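PDB 2FCJ: small TOPRIM domain protein from Geobacillus stearothermophilus, which is of unknown function but consists largely of a Toprim domain, the fold that topoisomerases and DnaG-type primases use in metal-dependent nucleic acid chemistry. Local coordinates for residues I8-R13 / V27-T32; A21-P26 / A104-R109; I36-L41 / R71-E76; Y54-A59 / R87-A92; E78-D83 / Q99-A104. All blocks are in the same frame, centred on the assembly; numbering follows the deposited sequence.

Contact 1 of 5, residues I8-R13 / V27-T32; sequences IIVEGR and VVIVCT
Ile8 and Val10 exchange main-chain hydrogen bonds with Val28, Val30 and Thr32, as neighbouring parallel strands do. Four bonds, Ile8 N to Val28 O, Val30 N to Ile8 O, Val10 N to Val30 O and Thr32 N to Val10 O, all measure 2.9 Å. CA-H...O contacts supplement them, such as Ile9 CA to Val30 O at 3.3 Å. The two strands belong to a beta-alpha-beta unit in which helix 13-22 makes the connection. Gly12 is that helix's N-cap, and Glu11 just before it probably corresponds to the glutamate that follows the first strand in other Toprim domains. Apolar contacts divide between the faces. Ile9 and Val30 lie side by side, CG1 to CB 4.1 Å, while Ile9 CG2 meets Thr32 CG2 at 3.8 Å, those two side chains crossing at about a right angle. Ile8, Val10, Ile29 and Cys31 occupy the other face. Cys31 SG, anti to its backbone N (chi1 -180°), comes 3.4 Å from Gly12 C. Thr32 OG1 packs 3.4 Å from Glu11 CA; its hydrogen-bond partner is Gly34 O. An alanine in place of Thr32 would probably leave Gly34 O without this donor and open a gap beside Ile9 CG2.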
# COMPACT_ATOMS: atom_id res chain seq x y z
N ILE A 8 -5.11 -0.44 0.05
CA ILE A 8 -3.65 -0.33 0.13
C ILE A 8 -3.30 0.46 1.37
O ILE A 8 -3.84 1.54 1.61
CB ILE A 8 -3.07 0.38 -1.12
CG1 ILE A 8 -3.35 -0.46 -2.36
CG2 ILE A 8 -1.54 0.59 -1.00
CD1 ILE A 8 -3.12 0.30 -3.64
N ILE A 9 -2.38 -0.09 2.16
CA ILE A 9 -1.87 0.57 3.35
C ILE A 9 -0.46 1.03 3.09
O ILE A 9 0.35 0.29 2.54
CB ILE A 9 -1.91 -0.38 4.56
CG1 ILE A 9 -3.35 -0.89 4.77
CG2 ILE A 9 -1.38 0.31 5.81
CD1 ILE A 9 -3.47 -2.02 5.77
N VAL A 10 -0.19 2.30 3.39
CA VAL A 10 1.14 2.89 3.27
C VAL A 10 1.49 3.61 4.56
O VAL A 10 0.63 3.86 5.41
CB VAL A 10 1.21 3.90 2.11
CG1 VAL A 10 0.95 3.21 0.76
CG2 VAL A 10 0.22 5.04 2.32
N GLU A 11 2.77 3.97 4.69
CA GLU A 11 3.26 4.57 5.92
C GLU A 11 3.13 6.09 5.92
O GLU A 11 2.91 6.70 6.98
CB GLU A 11 4.72 4.17 6.17
CG GLU A 11 5.29 4.68 7.51
CD GLU A 11 6.63 4.04 7.87
OE1 GLU A 11 7.33 3.54 6.96
OE2 GLU A 11 7.00 4.08 9.07
N GLY A 12 3.24 6.70 4.75
CA GLY A 12 3.47 8.14 4.65
C GLY A 12 2.41 8.88 3.84
O GLY A 12 1.85 8.34 2.90
N ARG A 13 2.16 10.13 4.22
CA ARG A 13 1.12 10.91 3.56
C ARG A 13 1.37 11.06 2.07
O ARG A 13 0.45 10.99 1.26
CB ARG A 13 1.05 12.31 4.19
CG ARG A 13 -0.23 13.07 3.88
CD ARG A 13 0.01 14.57 3.89
NE ARG A 13 -1.05 15.30 4.58
CZ ARG A 13 -2.17 15.72 4.01
NH1 ARG A 13 -2.39 15.47 2.72
NH2 ARG A 13 -3.07 16.38 4.72
N VAL A 27 -10.04 2.74 -4.44
CA VAL A 27 -9.31 1.86 -3.54
C VAL A 27 -9.22 2.64 -2.25
O VAL A 27 -8.99 3.84 -2.28
CB VAL A 27 -7.89 1.59 -4.07
CG1 VAL A 27 -7.03 0.89 -3.02
CG2 VAL A 27 -7.93 0.79 -5.37
N VAL A 28 -9.47 1.98 -1.12
CA VAL A 28 -9.26 2.64 0.14
C VAL A 28 -7.76 2.66 0.40
O VAL A 28 -7.12 1.60 0.40
CB VAL A 28 -9.96 1.91 1.30
CG1 VAL A 28 -9.75 2.66 2.61
CG2 VAL A 28 -11.44 1.69 1.02
N ILE A 29 -7.22 3.84 0.66
CA ILE A 29 -5.81 3.97 0.99
C ILE A 29 -5.68 4.43 2.42
O ILE A 29 -6.18 5.51 2.78
CB ILE A 29 -5.08 4.96 0.07
CG1 ILE A 29 -5.31 4.59 -1.38
CG2 ILE A 29 -3.58 4.93 0.38
CD1 ILE A 29 -4.75 5.61 -2.35
N VAL A 30 -5.10 3.58 3.25
CA VAL A 30 -4.92 3.87 4.65
C VAL A 30 -3.47 4.27 4.86
O VAL A 30 -2.54 3.59 4.40
CB VAL A 30 -5.23 2.63 5.51
CG1 VAL A 30 -4.92 2.90 6.98
CG2 VAL A 30 -6.68 2.18 5.29
N CYS A 31 -3.26 5.40 5.51
CA CYS A 31 -1.94 5.84 5.89
C CYS A 31 -1.72 5.65 7.38
O CYS A 31 -2.55 6.07 8.19
CB CYS A 31 -1.75 7.29 5.48
SG CYS A 31 -0.15 7.99 5.88
N THR A 32 -0.65 4.97 7.77
CA THR A 32 -0.41 4.75 9.19
C THR A 32 0.17 5.99 9.86
O THR A 32 0.21 6.08 11.08
CB THR A 32 0.54 3.56 9.43
OG1 THR A 32 1.82 3.84 8.87
CG2 THR A 32 -0.03 2.30 8.78

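Contact 2 of 5, residues A21-P26 / A104-R109; sequences AVLNEP and ARFDVR
Glu25 OE2 has two partners: Asp107 N donates to it at 2.9 Å, and Lys6 forms a salt bridge with the same oxygen. The amide bond is nearly straight (168°) and arrives on the anti side of the carboxylate, 27° out of its plane. Asp107 OD1 lies 4.1 Å from Glu25 OE2, a proximity of like charges that Lys6 probably eases. Asp107 also works through its carbonyl, since Asn24 N reaches Asp107 O at 2.7 Å from above the carbonyl plane. Arg109 N then bonds Val22 O at 2.8 Å, and these two links flank a single backbone bridge between Leu23 and Val108. Next to this bridge, Leu23 CD2 touches Phe106 CD1 at 3.9 Å. Arg105, with positive phi, is the C-prime residue of the Schellman motif that ends helix 94-103. Through the bonds described, the chain after that helix is joined to the end of helix 13-22, with Val22, Phe106 and Val108 packed on Leu101 and the Phe106 ring edge-to-face with Tyr54 of strand 52-56.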
# COMPACT_ATOMS: atom_id res chain seq x y z
N ALA A 21 -2.99 8.93 -7.01
CA ALA A 21 -2.87 9.60 -8.30
C ALA A 21 -2.70 8.61 -9.45
O ALA A 21 -3.11 8.91 -10.58
CB ALA A 21 -1.73 10.61 -8.28
N VAL A 22 -2.14 7.44 -9.18
CA VAL A 22 -1.94 6.48 -10.27
C VAL A 22 -3.13 5.56 -10.50
O VAL A 22 -3.25 4.95 -11.56
CB VAL A 22 -0.62 5.68 -10.16
CG1 VAL A 22 0.52 6.59 -9.76
CG2 VAL A 22 -0.76 4.54 -9.19
N LEU A 23 -4.01 5.47 -9.51
CA LEU A 23 -5.08 4.48 -9.56
C LEU A 23 -6.23 4.91 -10.46
O LEU A 23 -6.56 6.09 -10.56
CB LEU A 23 -5.61 4.20 -8.15
CG LEU A 23 -4.69 3.34 -7.29
CD1 LEU A 23 -5.13 3.33 -5.84
CD2 LEU A 23 -4.62 1.95 -7.87
N ASN A 24 -6.81 3.93 -11.13
CA ASN A 24 -7.97 4.19 -11.99
C ASN A 24 -9.22 3.45 -11.53
O ASN A 24 -10.17 3.29 -12.29
CB ASN A 24 -7.65 3.83 -13.44
CG ASN A 24 -8.67 4.38 -14.42
OD1 ASN A 24 -9.14 5.50 -14.28
ND2 ASN A 24 -9.00 3.59 -15.43
N GLU A 25 -9.20 2.95 -10.30
CA GLU A 25 -10.39 2.40 -9.66
C GLU A 25 -10.40 2.89 -8.21
O GLU A 25 -9.37 3.29 -7.68
CB GLU A 25 -10.34 0.87 -9.71
CG GLU A 25 -9.11 0.24 -9.01
CD GLU A 25 -9.17 -1.27 -8.97
OE1 GLU A 25 -10.23 -1.79 -8.55
OE2 GLU A 25 -8.17 -1.95 -9.31
N PRO A 26 -11.58 2.92 -7.57
CA PRO A 26 -11.64 3.31 -6.17
C PRO A 26 -10.97 2.28 -5.26
O PRO A 26 -11.19 1.09 -5.39
CB PRO A 26 -13.14 3.39 -5.88
CG PRO A 26 -13.76 2.52 -6.89
CD PRO A 26 -12.92 2.64 -8.12
N ALA A 104 -0.01 -6.29 -9.48
CA ALA A 104 -0.91 -6.79 -8.45
C ALA A 104 -2.39 -6.69 -8.84
O ALA A 104 -3.27 -6.87 -8.00
CB ALA A 104 -0.64 -6.06 -7.13
N ARG A 105 -2.66 -6.38 -10.10
CA ARG A 105 -4.03 -6.38 -10.63
C ARG A 105 -4.89 -5.17 -10.25
O ARG A 105 -6.11 -5.23 -10.36
CB ARG A 105 -4.75 -7.69 -10.31
CG ARG A 105 -4.14 -8.89 -11.02
CD ARG A 105 -4.86 -10.19 -10.66
NE ARG A 105 -3.99 -11.35 -10.81
CZ ARG A 105 -3.18 -11.80 -9.86
NH1 ARG A 105 -3.14 -11.20 -8.68
NH2 ARG A 105 -2.42 -12.86 -10.09
N PHE A 106 -4.26 -4.04 -9.94
CA PHE A 106 -4.97 -2.79 -9.84
C PHE A 106 -5.12 -2.14 -11.22
O PHE A 106 -4.16 -2.11 -12.03
CB PHE A 106 -4.20 -1.84 -8.93
CG PHE A 106 -4.25 -2.22 -7.47
CD1 PHE A 106 -5.27 -1.75 -6.67
CD2 PHE A 106 -3.30 -3.05 -6.91
CE1 PHE A 106 -5.33 -2.07 -5.32
CE2 PHE A 106 -3.39 -3.40 -5.57
CZ PHE A 106 -4.40 -2.91 -4.79
N ASP A 107 -6.26 -1.49 -11.43
CA ASP A 107 -6.44 -0.56 -12.55
C ASP A 107 -5.64 0.69 -12.30
O ASP A 107 -5.88 1.40 -11.32
CB ASP A 107 -7.91 -0.14 -12.65
CG ASP A 107 -8.81 -1.25 -13.12
OD1 ASP A 107 -8.32 -2.36 -13.39
OD2 ASP A 107 -10.03 -1.00 -13.25
N VAL A 108 -4.73 1.01 -13.21
CA VAL A 108 -3.97 2.25 -13.13
C VAL A 108 -4.25 3.12 -14.34
O VAL A 108 -4.63 2.62 -15.40
CB VAL A 108 -2.46 1.96 -13.00
CG1 VAL A 108 -2.22 1.01 -11.84
CG2 VAL A 108 -1.91 1.35 -14.29
N ARG A 109 -4.10 4.42 -14.17
CA ARG A 109 -4.22 5.38 -15.28
C ARG A 109 -3.11 5.18 -16.33
O ARG A 109 -1.93 5.06 -15.98
CB ARG A 109 -4.17 6.81 -14.74
CG ARG A 109 -5.30 7.15 -13.78
CD ARG A 109 -5.17 8.56 -13.24
NE ARG A 109 -5.25 9.57 -14.30
CZ ARG A 109 -6.38 10.00 -14.85
NH1 ARG A 109 -7.55 9.50 -14.46
NH2 ARG A 109 -6.34 10.93 -15.80

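Contact 3 of 5, residues I36-L41 / R71-E76; sequences ISDARL and RRMFPE
Asp38, in the first turn of helix 38-47 just after the N-cap Ser37, takes a two-nitrogen, end-on grip from Arg72. Arg72 NH1 donates to Asp38 OD2 at 2.9 Å and Arg72 NH2 to Asp38 OD1 at 3.0 Å, a bidentate salt bridge. The pairing is not flat: the carboxylate and guanidinium planes are 53° apart; OD1 is met on its syn side, OD2 from above the carboxylate plane. Gln69 NE2 also donates to OD1. An alanine at Asp38 would probably leave the Arg72 guanidinium without its carboxylate mate and freer to turn. Met73 packs close by, its CG 3.6 Å above one face of the guanidinium, offset toward the rim. Bends at chi2 (-67°) and chi3 (-54°) fold its chain back, and Met73 CE lies 3.3 Å from Asp38 O. One turn later, in the conformer described here, Leu41 CD2 meets Met73 CB at 3.6 Å, and Leu41 CD1 reaches the edge of the Phe74 ring, 3.7 Å from Phe74 CD2, contacts that its second conformer makes less certain. Two helices side by side on one face of a parallel sheet, each connecting successive strands, are characteristic of the Rossmann-like alpha/beta architecture of Toprim domains.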
# COMPACT_ATOMS: atom_id res chain seq x y z
N ILE A 36 2.25 2.56 13.93
CA ILE A 36 0.86 2.30 14.31
C ILE A 36 0.90 1.27 15.43
O ILE A 36 1.71 0.34 15.41
CB ILE A 36 0.04 1.75 13.11
CG1 ILE A 36 -1.37 1.35 13.54
CG2 ILE A 36 0.76 0.56 12.47
CD1 ILE A 36 -2.36 1.20 12.38
N SER A 37 0.09 1.48 16.46
CA SER A 37 0.10 0.55 17.58
C SER A 37 -0.46 -0.79 17.16
O SER A 37 -1.30 -0.90 16.25
CB SER A 37 -0.75 1.09 18.72
OG SER A 37 -2.11 1.14 18.33
N ASP A 38 -0.04 -1.82 17.88
CA ASP A 38 -0.61 -3.14 17.67
C ASP A 38 -2.13 -3.08 17.75
O ASP A 38 -2.82 -3.73 16.98
CB ASP A 38 -0.09 -4.12 18.72
CG ASP A 38 1.35 -4.55 18.48
OD1 ASP A 38 1.97 -4.21 17.45
OD2 ASP A 38 1.83 -5.34 19.32
N ALA A 39 -2.67 -2.38 18.75
CA ALA A 39 -4.12 -2.36 18.95
C ALA A 39 -4.85 -1.72 17.77
O ALA A 39 -5.90 -2.21 17.34
CB ALA A 39 -4.46 -1.65 20.25
N ARG A 40 -4.31 -0.63 17.24
CA ARG A 40 -4.92 -0.01 16.06
C ARG A 40 -4.83 -0.93 14.84
O ARG A 40 -5.77 -1.05 14.05
CB ARG A 40 -4.30 1.36 15.77
CG ARG A 40 -4.60 2.44 16.81
CD ARG A 40 -3.99 3.78 16.39
NE ARG A 40 -4.48 4.20 15.08
CZ ARG A 40 -5.39 5.16 14.89
NH1 ARG A 40 -5.79 5.47 13.67
NH2 ARG A 40 -5.90 5.81 15.93
N LEU A 41 -3.72 -1.64 14.71
CA LEU A 41 -3.57 -2.61 13.63
C LEU A 41 -4.55 -3.77 13.75
O LEU A 41 -5.13 -4.19 12.77
CB LEU A 41 -2.14 -3.12 13.60
CG LEU A 41 -1.74 -3.87 12.33
CD1 LEU A 41 -2.19 -3.09 11.10
CD2 LEU A 41 -0.25 -4.10 12.31
N ARG A 71 3.35 -8.83 9.59
CA ARG A 71 3.43 -10.28 9.50
C ARG A 71 2.93 -10.94 10.79
O ARG A 71 2.32 -12.01 10.76
CB ARG A 71 4.85 -10.72 9.16
CG ARG A 71 5.23 -10.46 7.71
CD ARG A 71 6.42 -11.31 7.31
NE ARG A 71 7.56 -11.02 8.16
CZ ARG A 71 8.46 -10.08 7.90
NH1 ARG A 71 8.36 -9.37 6.79
NH2 ARG A 71 9.48 -9.89 8.73
N ARG A 72 3.10 -10.21 11.90
CA ARG A 72 2.70 -10.68 13.23
C ARG A 72 1.22 -10.37 13.52
O ARG A 72 0.49 -11.22 14.03
CB ARG A 72 3.62 -10.07 14.29
CG ARG A 72 3.24 -10.37 15.75
CD ARG A 72 4.29 -9.84 16.74
NE ARG A 72 4.56 -8.42 16.57
CZ ARG A 72 3.85 -7.44 17.12
NH1 ARG A 72 2.83 -7.73 17.91
NH2 ARG A 72 4.17 -6.16 16.90
N MET A 73 0.79 -9.15 13.21
CA MET A 73 -0.55 -8.67 13.61
C MET A 73 -1.64 -8.81 12.52
O MET A 73 -2.83 -8.79 12.82
CB MET A 73 -0.48 -7.20 14.06
CG MET A 73 0.39 -6.93 15.28
SD MET A 73 -0.29 -7.65 16.79
CE MET A 73 -1.95 -6.96 16.82
N PHE A 74 -1.22 -8.80 11.26
CA PHE A 74 -2.17 -8.66 10.16
C PHE A 74 -1.66 -9.51 9.00
O PHE A 74 -1.35 -8.99 7.94
CB PHE A 74 -2.24 -7.19 9.77
CG PHE A 74 -3.46 -6.81 8.93
CD1 PHE A 74 -4.33 -7.77 8.40
CD2 PHE A 74 -3.70 -5.48 8.64
CE1 PHE A 74 -5.44 -7.38 7.61
CE2 PHE A 74 -4.78 -5.10 7.85
CZ PHE A 74 -5.65 -6.05 7.35
N PRO A 75 -1.56 -10.82 9.21
CA PRO A 75 -0.98 -11.72 8.21
C PRO A 75 -1.80 -11.78 6.91
O PRO A 75 -1.27 -12.17 5.87
CB PRO A 75 -0.97 -13.07 8.93
CG PRO A 75 -2.05 -12.95 9.97
CD PRO A 75 -1.94 -11.54 10.45
N GLU A 76 -3.03 -11.28 6.95
CA GLU A 76 -3.94 -11.33 5.81
C GLU A 76 -3.49 -10.38 4.73
O GLU A 76 -3.86 -10.55 3.56
CB GLU A 76 -5.36 -10.95 6.25
CG GLU A 76 -6.02 -11.95 7.16
CD GLU A 76 -5.94 -11.56 8.62
OE1 GLU A 76 -4.93 -10.96 9.05
OE2 GLU A 76 -6.88 -11.88 9.37

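Contact 4 of 5, residues Y54-A59 / R87-A92; sequences YLLADA and REVAAA
Val89 lays both methyl groups against Leu56, Val89 CG2 at 3.9 Å from Leu56 CG and Val89 CG1 at 4.1 Å from Leu56 CD2. Leu56 belongs to strand 52-56, and the chain runs on into Asp58, Ala59 and Asp60, consistent with the DxD motif of Toprim domains, whose acidic residues help bind magnesium in relatives. Here Asp58 is held by the 87-92 loop. Its chi1 of -65° sets CG anti to the carbonyl carbon, where Asp58 CG lies 3.9 Å from Glu88 CA. Val89 N donates to Asp58 OD1 at 2.8 Å, on the anti side and 30° out of the carboxylate plane, and the bond helps to hold one oxygen of Asp58 in place. The Glu88 side chain crosses that of Asp58 obliquely, Glu88 CB 3.7 Å from Asp58 OD1, the carboxylate planes 40° apart. The Glu88 carbonyl accepts from both Ala91 N and Ala92 N, closing the turn. Lys18 of helix 13-22 donates to Ala92 O. At the next residue after Asp58, Ala59 N makes a weak, bent bond to Arg87 O. A water 2.8 Å from Asp58 OD1 also accepts from Ala90 N, at 2.8 Å from that nitrogen.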
# COMPACT_ATOMS: atom_id res chain seq x y z
N TYR A 54 -3.49 -4.88 0.91
CA TYR A 54 -2.10 -4.86 0.47
C TYR A 54 -1.35 -3.87 1.35
O TYR A 54 -1.91 -2.84 1.74
CB TYR A 54 -1.99 -4.39 -0.98
CG TYR A 54 -2.75 -5.26 -1.95
CD1 TYR A 54 -2.11 -6.26 -2.66
CD2 TYR A 54 -4.12 -5.12 -2.11
CE1 TYR A 54 -2.82 -7.07 -3.55
CE2 TYR A 54 -4.82 -5.92 -3.00
CZ TYR A 54 -4.16 -6.89 -3.70
OH TYR A 54 -4.87 -7.67 -4.59
N LEU A 55 -0.10 -4.18 1.64
CA LEU A 55 0.81 -3.26 2.31
C LEU A 55 1.96 -2.90 1.38
O LEU A 55 2.69 -3.79 0.90
CB LEU A 55 1.38 -3.92 3.57
CG LEU A 55 2.45 -3.10 4.29
CD1 LEU A 55 1.90 -1.84 4.92
CD2 LEU A 55 3.14 -3.97 5.33
N LEU A 56 2.14 -1.60 1.14
CA LEU A 56 3.22 -1.07 0.31
C LEU A 56 4.13 -0.17 1.15
O LEU A 56 3.75 0.95 1.47
CB LEU A 56 2.64 -0.28 -0.87
CG LEU A 56 3.65 0.42 -1.79
CD1 LEU A 56 4.57 -0.59 -2.49
CD2 LEU A 56 2.96 1.33 -2.80
N ALA A 57 5.29 -0.69 1.53
CA ALA A 57 6.18 0.01 2.44
C ALA A 57 7.50 0.26 1.74
O ALA A 57 7.86 -0.45 0.80
CB ALA A 57 6.43 -0.84 3.69
N ASP A 58 8.28 1.21 2.26
CA ASP A 58 9.58 1.51 1.71
C ASP A 58 10.49 0.30 1.85
O ASP A 58 10.44 -0.43 2.85
CB ASP A 58 10.18 2.71 2.43
CG ASP A 58 9.39 3.98 2.21
OD1 ASP A 58 8.79 4.15 1.12
OD2 ASP A 58 9.43 4.87 3.09
N ALA A 59 11.36 0.12 0.87
CA ALA A 59 12.45 -0.84 0.99
C ALA A 59 13.58 -0.18 1.77
O ALA A 59 14.58 0.24 1.19
CB ALA A 59 12.93 -1.27 -0.38
N ARG A 87 14.30 2.22 -3.40
CA ARG A 87 14.36 2.44 -1.95
C ARG A 87 13.03 2.84 -1.30
O ARG A 87 12.50 2.12 -0.44
CB ARG A 87 15.41 3.50 -1.61
CG ARG A 87 15.90 3.43 -0.18
CD ARG A 87 16.81 4.61 0.15
NE ARG A 87 16.90 4.83 1.59
CZ ARG A 87 17.65 5.78 2.15
NH1 ARG A 87 17.67 5.92 3.47
NH2 ARG A 87 18.36 6.61 1.39
N GLU A 88 12.54 4.02 -1.66
CA GLU A 88 11.32 4.58 -1.07
C GLU A 88 10.22 4.74 -2.11
O GLU A 88 10.47 5.15 -3.24
CB GLU A 88 11.62 5.96 -0.48
CG GLU A 88 12.54 5.95 0.73
CD GLU A 88 12.96 7.35 1.15
OE1 GLU A 88 12.18 8.30 0.91
OE2 GLU A 88 14.09 7.51 1.67
N VAL A 89 8.98 4.51 -1.69
CA VAL A 89 7.83 4.70 -2.55
C VAL A 89 7.83 6.12 -3.09
O VAL A 89 7.50 6.37 -4.25
CB VAL A 89 6.54 4.41 -1.76
CG1 VAL A 89 5.33 4.70 -2.62
CG2 VAL A 89 6.54 2.98 -1.28
N ALA A 90 8.25 7.06 -2.24
CA ALA A 90 8.31 8.47 -2.60
C ALA A 90 9.32 8.75 -3.71
O ALA A 90 9.19 9.73 -4.44
CB ALA A 90 8.63 9.32 -1.38
N ALA A 91 10.37 7.94 -3.78
CA ALA A 91 11.47 8.19 -4.71
C ALA A 91 11.17 7.57 -6.08
O ALA A 91 11.66 8.04 -7.11
CB ALA A 91 12.77 7.64 -4.15
N ALA A 92 10.38 6.50 -6.07
CA ALA A 92 10.15 5.73 -7.28
C ALA A 92 9.43 6.56 -8.33
O ALA A 92 8.58 7.38 -8.02
CB ALA A 92 9.35 4.48 -6.95
O HOH W 1 8.14 6.83 0.59

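Contact 5 of 5, residues E78-D83 / Q99-A104; sequences EHLYID and QVLLRA
Leu80 CG stands anti to its carbonyl carbon (chi1 -63°) and CD1 continues the chain in extended form (chi2 -178°), which carries the branch across to helix 94-103. There Leu80 CD1 meets Leu101 CD2 at 4.0 Å, the two side chains crossing at about a right angle, and Leu80 CD2 rests 3.8 Å from Ala104 CB. Farther along, Val100 sets both methyls against one carbonyl oxygen, its CG1 3.6 Å and its CG2 3.7 Å from Tyr81 O. Val100 CG2 also approaches Ile82 CG2 at 4.4 Å. Strand 78-80 is the outermost on its side of the parallel sheet, and the helix covers the face of this alpha/beta fold that Leu80 shares with Leu56. On the helix side, Leu101 passes the contact on to Leu23, Phe106 and Val108. The polar part involves Arg103 and Tyr81. Arg103 bends at chi3, and its NH2 comes 3.4 Å from Tyr81 O, which lies at the edge of the guanidinium near its plane. A water accepts from Tyr81 N at 2.9 Å and, weakly, from Arg103 NH2. Most contacts are aliphatic: buried apolar surface mainly holds the helix to the strand, while this water serves the main chain at Tyr81.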
# COMPACT_ATOMS: atom_id res chain seq x y z
N GLU A 78 -1.41 -8.64 2.00
CA GLU A 78 -0.40 -9.04 1.03
C GLU A 78 0.66 -7.96 0.87
O GLU A 78 0.33 -6.78 0.68
CB GLU A 78 -1.08 -9.28 -0.31
CG GLU A 78 -0.18 -9.76 -1.42
CD GLU A 78 -0.96 -10.04 -2.69
OE1 GLU A 78 -2.20 -10.15 -2.60
OE2 GLU A 78 -0.33 -10.17 -3.75
N HIS A 79 1.92 -8.35 0.87
CA HIS A 79 3.00 -7.38 0.78
C HIS A 79 3.38 -7.06 -0.66
O HIS A 79 3.63 -7.97 -1.45
CB HIS A 79 4.22 -7.86 1.56
CG HIS A 79 3.99 -7.94 3.03
ND1 HIS A 79 4.82 -7.35 3.96
CD2 HIS A 79 2.97 -8.49 3.74
CE1 HIS A 79 4.36 -7.58 5.17
NE2 HIS A 79 3.21 -8.22 5.07
N LEU A 80 3.36 -5.78 -1.00
CA LEU A 80 3.82 -5.29 -2.30
C LEU A 80 5.14 -4.58 -2.12
O LEU A 80 5.40 -4.00 -1.07
CB LEU A 80 2.82 -4.30 -2.87
CG LEU A 80 1.44 -4.89 -3.16
CD1 LEU A 80 0.55 -3.83 -3.78
CD2 LEU A 80 1.58 -6.08 -4.09
N TYR A 81 5.99 -4.67 -3.13
CA TYR A 81 7.36 -4.21 -3.01
C TYR A 81 7.68 -3.37 -4.22
O TYR A 81 7.38 -3.76 -5.35
CB TYR A 81 8.33 -5.41 -2.97
CG TYR A 81 8.09 -6.36 -1.82
CD1 TYR A 81 8.71 -6.17 -0.59
CD2 TYR A 81 7.28 -7.48 -1.97
CE1 TYR A 81 8.51 -7.05 0.46
CE2 TYR A 81 7.03 -8.33 -0.92
CZ TYR A 81 7.65 -8.12 0.28
OH TYR A 81 7.45 -9.01 1.31
N ILE A 82 8.22 -2.18 -4.00
CA ILE A 82 8.98 -1.53 -5.04
C ILE A 82 10.37 -2.15 -5.16
O ILE A 82 10.82 -2.90 -4.29
CB ILE A 82 9.08 -0.02 -4.83
CG1 ILE A 82 9.72 0.30 -3.49
CG2 ILE A 82 7.70 0.64 -4.95
CD1 ILE A 82 10.39 1.64 -3.48
N ASP A 83 11.01 -1.88 -6.29
CA ASP A 83 12.36 -2.36 -6.54
C ASP A 83 13.21 -1.73 -5.46
O ASP A 83 13.23 -0.50 -5.33
CB ASP A 83 12.78 -1.85 -7.92
CG ASP A 83 14.15 -2.36 -8.37
OD1 ASP A 83 14.95 -2.83 -7.54
OD2 ASP A 83 14.46 -2.19 -9.58
N GLN A 99 3.41 0.30 -12.38
CA GLN A 99 3.67 -1.08 -12.78
C GLN A 99 3.60 -2.06 -11.60
O GLN A 99 3.13 -3.19 -11.77
CB GLN A 99 5.00 -1.18 -13.51
CG GLN A 99 4.97 -0.50 -14.88
CD GLN A 99 6.14 -0.88 -15.75
OE1 GLN A 99 7.04 -1.61 -15.33
NE2 GLN A 99 6.18 -0.31 -16.96
N VAL A 100 4.08 -1.65 -10.43
CA VAL A 100 3.96 -2.49 -9.24
C VAL A 100 2.50 -2.79 -8.96
O VAL A 100 2.12 -3.94 -8.71
CB VAL A 100 4.65 -1.84 -8.03
CG1 VAL A 100 4.32 -2.59 -6.75
CG2 VAL A 100 6.15 -1.81 -8.25
N LEU A 101 1.67 -1.76 -9.04
CA LEU A 101 0.25 -1.92 -8.78
C LEU A 101 -0.45 -2.71 -9.87
O LEU A 101 -1.32 -3.54 -9.59
CB LEU A 101 -0.40 -0.55 -8.59
CG LEU A 101 0.11 0.20 -7.36
CD1 LEU A 101 -0.56 1.56 -7.23
CD2 LEU A 101 -0.03 -0.63 -6.08
N LEU A 102 -0.08 -2.46 -11.12
CA LEU A 102 -0.63 -3.21 -12.23
C LEU A 102 -0.29 -4.69 -12.12
O LEU A 102 -1.13 -5.55 -12.42
CB LEU A 102 -0.08 -2.65 -13.53
CG LEU A 102 -0.59 -3.39 -14.76
CD1 LEU A 102 -2.11 -3.25 -14.92
CD2 LEU A 102 0.15 -2.88 -15.98
N ARG A 103 0.94 -5.01 -11.73
CA ARG A 103 1.33 -6.39 -11.51
C ARG A 103 0.45 -7.06 -10.46
O ARG A 103 0.17 -8.26 -10.54
CB ARG A 103 2.81 -6.46 -11.08
CG ARG A 103 3.35 -7.87 -10.84
CD ARG A 103 4.83 -7.83 -10.45
NE ARG A 103 5.08 -6.99 -9.28
CZ ARG A 103 6.29 -6.60 -8.88
NH1 ARG A 103 7.37 -6.98 -9.55
NH2 ARG A 103 6.42 -5.84 -7.80
N ALA A 104 -0.01 -6.29 -9.48
CA ALA A 104 -0.91 -6.79 -8.45
C ALA A 104 -2.39 -6.69 -8.84
O ALA A 104 -3.27 -6.87 -8.00
CB ALA A 104 -0.64 -6.06 -7.13
O HOH W 2 5.17 -6.33 -5.37

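Overall arrangement
Contacts 1, 4 and 5 follow one another across the sheet: Ile9 N and Tyr54 O, 2.8 Å apart, join contact 1 to contact 4, and Leu55 N and Glu78 O, also 2.8 Å apart, join contact 4 to contact 5. Their centres lie about 11 and 9 Å apart. Contacts 2 and 5 share Ala104 and meet around Leu101, while Phe106 of contact 2 reaches Ile8 and Tyr54. Contact 3 lies on the face of the sheet that carries Ile9, its centre about 25 Å from that of contact 2, and touches contact 1 through Phe74 and Ile9. Contacts 1 and 4 end at the presumed Toprim acidic site, where Glu11 CD lies 6.3 Å from Asp58 CG.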